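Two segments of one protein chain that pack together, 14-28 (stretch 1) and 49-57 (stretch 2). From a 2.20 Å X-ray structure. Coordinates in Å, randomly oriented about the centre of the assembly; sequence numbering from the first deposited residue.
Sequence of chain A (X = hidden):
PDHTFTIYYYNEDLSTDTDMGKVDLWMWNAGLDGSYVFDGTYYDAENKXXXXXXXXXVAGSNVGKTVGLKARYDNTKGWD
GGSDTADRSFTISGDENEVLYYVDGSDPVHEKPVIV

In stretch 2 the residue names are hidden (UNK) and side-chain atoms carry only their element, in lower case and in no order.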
# COMPACT_ATOMS: atom_id res chain seq x y z
N LEU A 14 -2.58 -3.08 -13.57
CA LEU A 14 -1.36 -3.78 -13.21
C LEU A 14 -1.65 -5.25 -12.97
O LEU A 14 -2.81 -5.63 -12.78
CB LEU A 14 -0.70 -3.17 -11.97
CG LEU A 14 -0.23 -1.72 -12.09
CD1 LEU A 14 0.39 -1.26 -10.78
CD2 LEU A 14 0.76 -1.55 -13.24
N SER A 15 -0.61 -6.07 -13.00
CA SER A 15 -0.77 -7.51 -12.81
C SER A 15 0.18 -8.03 -11.74
O SER A 15 1.37 -7.71 -11.74
CB SER A 15 -0.54 -8.25 -14.13
OG SER A 15 -0.21 -9.60 -13.90
N THR A 16 -0.35 -8.83 -10.82
CA THR A 16 0.45 -9.36 -9.72
C THR A 16 1.29 -10.54 -10.18
O THR A 16 2.10 -11.08 -9.42
CB THR A 16 -0.43 -9.78 -8.53
OG1 THR A 16 -1.28 -10.87 -8.91
CG2 THR A 16 -1.29 -8.62 -8.06
N ASP A 17 1.11 -10.95 -11.44
CA ASP A 17 1.98 -11.96 -12.02
C ASP A 17 3.24 -11.33 -12.60
O ASP A 17 4.35 -11.74 -12.26
CB ASP A 17 1.24 -12.75 -13.10
CG ASP A 17 1.82 -14.15 -13.29
OD1 ASP A 17 2.93 -14.42 -12.79
OD2 ASP A 17 1.16 -14.98 -13.96
N THR A 18 3.08 -10.33 -13.47
CA THR A 18 4.22 -9.76 -14.18
C THR A 18 4.90 -8.59 -13.47
O THR A 18 6.12 -8.46 -13.52
CB THR A 18 3.81 -9.30 -15.60
OG1 THR A 18 4.87 -8.51 -16.17
CG2 THR A 18 2.56 -8.46 -15.56
N ASP A 19 4.12 -7.74 -12.81
CA ASP A 19 4.68 -6.51 -12.27
C ASP A 19 5.23 -6.66 -10.85
O ASP A 19 5.60 -5.66 -10.22
CB ASP A 19 3.63 -5.40 -12.29
CG ASP A 19 3.09 -5.14 -13.69
OD1 ASP A 19 3.82 -4.52 -14.50
OD2 ASP A 19 1.94 -5.54 -13.97
N MET A 20 5.30 -7.88 -10.34
CA MET A 20 5.76 -8.12 -8.98
C MET A 20 7.24 -7.80 -8.86
O MET A 20 8.06 -8.40 -9.55
CB MET A 20 5.50 -9.56 -8.55
CG MET A 20 5.77 -9.83 -7.07
SD MET A 20 4.61 -8.95 -6.01
CE MET A 20 3.05 -9.51 -6.67
N GLY A 21 7.58 -6.86 -7.98
CA GLY A 21 8.95 -6.41 -7.82
C GLY A 21 9.17 -5.03 -8.40
O GLY A 21 10.14 -4.34 -8.07
N LYS A 22 8.23 -4.60 -9.24
CA LYS A 22 8.32 -3.29 -9.87
C LYS A 22 7.32 -2.30 -9.25
O LYS A 22 7.52 -1.09 -9.31
CB LYS A 22 8.09 -3.41 -11.38
CG LYS A 22 8.91 -4.53 -12.01
CD LYS A 22 8.88 -4.50 -13.53
CE LYS A 22 9.69 -5.66 -14.09
NZ LYS A 22 9.92 -5.55 -15.56
N VAL A 23 6.25 -2.82 -8.66
CA VAL A 23 5.26 -1.96 -8.01
C VAL A 23 5.68 -1.67 -6.57
O VAL A 23 5.97 -2.60 -5.81
CB VAL A 23 3.86 -2.61 -7.99
CG1 VAL A 23 2.82 -1.63 -7.48
CG2 VAL A 23 3.49 -3.10 -9.38
N ASP A 24 5.74 -0.40 -6.19
CA ASP A 24 6.01 -0.06 -4.80
C ASP A 24 5.13 1.08 -4.28
O ASP A 24 4.20 1.53 -4.96
CB ASP A 24 7.50 0.28 -4.58
CG ASP A 24 7.97 1.53 -5.35
OD1 ASP A 24 7.17 2.46 -5.57
OD2 ASP A 24 9.16 1.58 -5.71
N LEU A 25 5.43 1.50 -3.06
CA LEU A 25 4.82 2.67 -2.46
C LEU A 25 5.92 3.65 -2.12
O LEU A 25 6.93 3.26 -1.53
CB LEU A 25 4.04 2.31 -1.19
CG LEU A 25 2.92 1.28 -1.24
CD1 LEU A 25 2.38 1.05 0.17
CD2 LEU A 25 1.81 1.73 -2.19
N TRP A 26 5.74 4.91 -2.49
CA TRP A 26 6.61 5.96 -2.01
C TRP A 26 5.96 6.57 -0.77
O TRP A 26 4.87 7.13 -0.85
CB TRP A 26 6.83 7.03 -3.08
CG TRP A 26 7.93 7.96 -2.75
CD1 TRP A 26 7.82 9.19 -2.17
CD2 TRP A 26 9.33 7.74 -2.96
NE1 TRP A 26 9.06 9.76 -2.02
CE2 TRP A 26 10.01 8.88 -2.50
CE3 TRP A 26 10.08 6.69 -3.50
CZ2 TRP A 26 11.40 9.00 -2.55
CZ3 TRP A 26 11.45 6.81 -3.56
CH2 TRP A 26 12.10 7.96 -3.09
N MET A 27 6.62 6.45 0.37
CA MET A 27 5.99 6.86 1.62
C MET A 27 6.82 7.88 2.38
O MET A 27 8.04 7.92 2.25
CB MET A 27 5.72 5.63 2.49
CG MET A 27 5.07 4.48 1.75
SD MET A 27 4.77 3.05 2.80
CE MET A 27 3.30 3.58 3.69
N TRP A 28 6.14 8.72 3.16
CA TRP A 28 6.80 9.71 4.00
C TRP A 28 6.02 9.99 5.29
O TRP A 28 4.86 9.61 5.41
CB TRP A 28 7.02 11.01 3.21
CG TRP A 28 5.76 11.70 2.77
CD1 TRP A 28 5.14 12.73 3.39
CD2 TRP A 28 4.99 11.43 1.59
NE1 TRP A 28 4.03 13.12 2.69
CE2 TRP A 28 3.91 12.34 1.58
CE3 TRP A 28 5.10 10.50 0.55
CZ2 TRP A 28 2.95 12.34 0.57
CZ3 TRP A 28 4.15 10.52 -0.46
CH2 TRP A 28 3.08 11.43 -0.44
N UNK A 49 -10.81 -10.52 -7.03
CA UNK A 49 -9.64 -9.83 -7.56
C UNK A 49 -8.40 -10.15 -6.71
O UNK A 49 -8.52 -10.66 -5.59
c UNK A 49 -9.84 -8.31 -7.59
c UNK A 49 -10.05 -7.76 -6.18
c UNK A 49 -11.00 -7.94 -8.50
N UNK A 50 -7.22 -9.85 -7.24
CA UNK A 50 -5.98 -10.09 -6.50
C UNK A 50 -5.28 -8.78 -6.14
O UNK A 50 -5.12 -7.89 -6.98
c UNK A 50 -3.73 -11.24 -6.53
c UNK A 50 -5.02 -10.98 -7.31
o UNK A 50 -5.65 -12.24 -7.58
N UNK A 51 -4.88 -8.66 -4.88
CA UNK A 51 -4.18 -7.47 -4.40
C UNK A 51 -2.68 -7.71 -4.30
O UNK A 51 -2.24 -8.83 -4.04
c UNK A 51 -9.03 -4.60 -2.46
c UNK A 51 -6.75 -5.47 -2.71
c UNK A 51 -7.19 -7.65 -2.95
c UNK A 51 -6.16 -6.75 -2.92
c UNK A 51 -8.15 -5.65 -2.65
c UNK A 51 -8.50 -3.35 -2.34
c UNK A 51 -4.69 -7.05 -3.02
c UNK A 51 -6.24 -4.17 -2.59
n UNK A 51 -8.39 -7.00 -2.80
c UNK A 51 -7.12 -3.13 -2.40
N UNK A 52 -1.89 -6.66 -4.50
CA UNK A 52 -0.49 -6.66 -4.06
C UNK A 52 -0.50 -6.57 -2.53
O UNK A 52 -1.33 -5.88 -1.96
c UNK A 52 0.30 -5.48 -4.64
c UNK A 52 1.80 -6.22 -8.04
c UNK A 52 1.61 -6.17 -6.67
c UNK A 52 0.87 -5.64 -8.88
c UNK A 52 -0.25 -5.01 -8.35
c UNK A 52 -0.42 -4.96 -6.98
c UNK A 52 0.50 -5.54 -6.13
N UNK A 53 0.43 -7.25 -1.86
CA UNK A 53 0.50 -7.08 -0.42
C UNK A 53 1.94 -6.88 0.05
O UNK A 53 2.89 -7.31 -0.60
n UNK A 53 0.35 -12.97 1.87
c UNK A 53 0.83 -9.37 0.68
c UNK A 53 -0.13 -8.27 0.31
c UNK A 53 1.08 -11.72 1.53
c UNK A 53 0.13 -10.54 1.35
N UNK A 54 2.07 -6.21 1.19
CA UNK A 54 3.34 -6.14 1.90
C UNK A 54 3.07 -5.75 3.35
O UNK A 54 2.00 -5.23 3.67
n UNK A 54 4.45 -1.95 -0.25
c UNK A 54 4.84 -2.73 0.75
o UNK A 54 5.98 -2.70 1.21
c UNK A 54 4.28 -5.14 1.25
c UNK A 54 3.80 -3.70 1.30
N UNK A 55 4.03 -6.03 4.23
CA UNK A 55 3.91 -5.59 5.61
C UNK A 55 4.90 -4.47 5.86
O UNK A 55 5.97 -4.41 5.25
c UNK A 55 3.14 -7.83 6.43
o UNK A 55 5.48 -7.27 6.37
c UNK A 55 4.17 -6.73 6.60
N UNK A 56 4.55 -3.56 6.75
CA UNK A 56 5.38 -2.40 6.99
C UNK A 56 5.45 -2.15 8.49
O UNK A 56 4.45 -2.19 9.19
c UNK A 56 4.83 -1.17 6.24
c UNK A 56 5.13 -1.33 4.74
c UNK A 56 4.51 -0.27 3.86
c UNK A 56 5.45 0.10 6.76
N UNK A 57 6.67 -1.93 8.98
CA UNK A 57 6.91 -1.78 10.40
C UNK A 57 7.21 -0.33 10.73
O UNK A 57 8.06 0.29 10.11
o UNK A 57 7.80 -4.03 10.57
c UNK A 57 8.34 -2.50 12.35
c UNK A 57 8.09 -2.66 10.86

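Position 49 carries three side-chain carbons, the first bearing the other two, and none comes near stretch 1; a fork at CB with no heteroatom is valine, Val49.

Position 50 has two carbons and an oxygen, with CB carrying one of each, and it points toward stretch 1. Its terminal carbon lies 3.4 Å from OG1 of Thr16. This is threonine, Thr50, and the close atom is its methyl CG2, so the approach is packing rather than a polar link.

At position 51 one carbon leads into fused five- and six-membered rings holding eight carbons and one nitrogen; the side chain points away from stretch 1, and only the backbone comes near Thr16. Such rings can only be tryptophan. The backbone C of Trp51 is 4.1 Å from CG2 of Thr16.

Position 52 shows one carbon and a ring of six carbons with no further atom, with a methyl of Thr16 over one face, Val23 over the opposite face, Leu14 at the edge and Met20 close by, hence phenylalanine. CA-to-CB of Phe52 points sideways, but chi1 of -67° (m) brings the ring into the loop of stretch 1. CG2 of Thr16 sits 3.7 Å from the Phe52 ring centroid and 7° off the normal, a CH-pi contact. CG2 of Val23 is 3.7 Å from CZ of Phe52. Leu14 approaches with CB to CE1 of Phe52 at 4.1 Å, while CE of Met20 comes within 3.6 Å of CD2 of Phe52.

Position 53 is four carbons in a row ending in nitrogen: lysine. Lys53 points away and makes no contact here.

Position 54 has three carbons, the third carrying oxygen and nitrogen, so five atoms in all, and its end lies against Leu25: glutamine. NE2 of Gln54 lies 3.7 Å from CD1 of Leu25, an apolar neighbour, and finds its hydrogen bond elsewhere in the structure.

Position 55 repeats the carbon, oxygen and carbon of a threonine; Thr55 is exposed and out of reach.

Position 56 has four carbons forked at the first, one arm two carbons long, and that long arm reaches Met27 and Leu25: isoleucine. CD1 of Ile56, ending the long arm, is 3.5 Å from SD of Met27 and 4.5 Å from CD1 of Leu25.

Position 57 is again a carbon bearing oxygen and carbon, and Thr57 is likewise exposed and out of reach.

The rule is one aromatic plug in a self-braced loop. Asp19 ties the loop together, its OD2 accepting from N of Ser15 at 2.8 Å and its own N donating to O of Ser15 at 3.0 Å. No hydrogen bond crosses between the stretches; Phe52 contributes the largest buried area, and Ile56 extends the apolar packing along the strand.

Stretch 2 (49-57) VTWFKQTIT
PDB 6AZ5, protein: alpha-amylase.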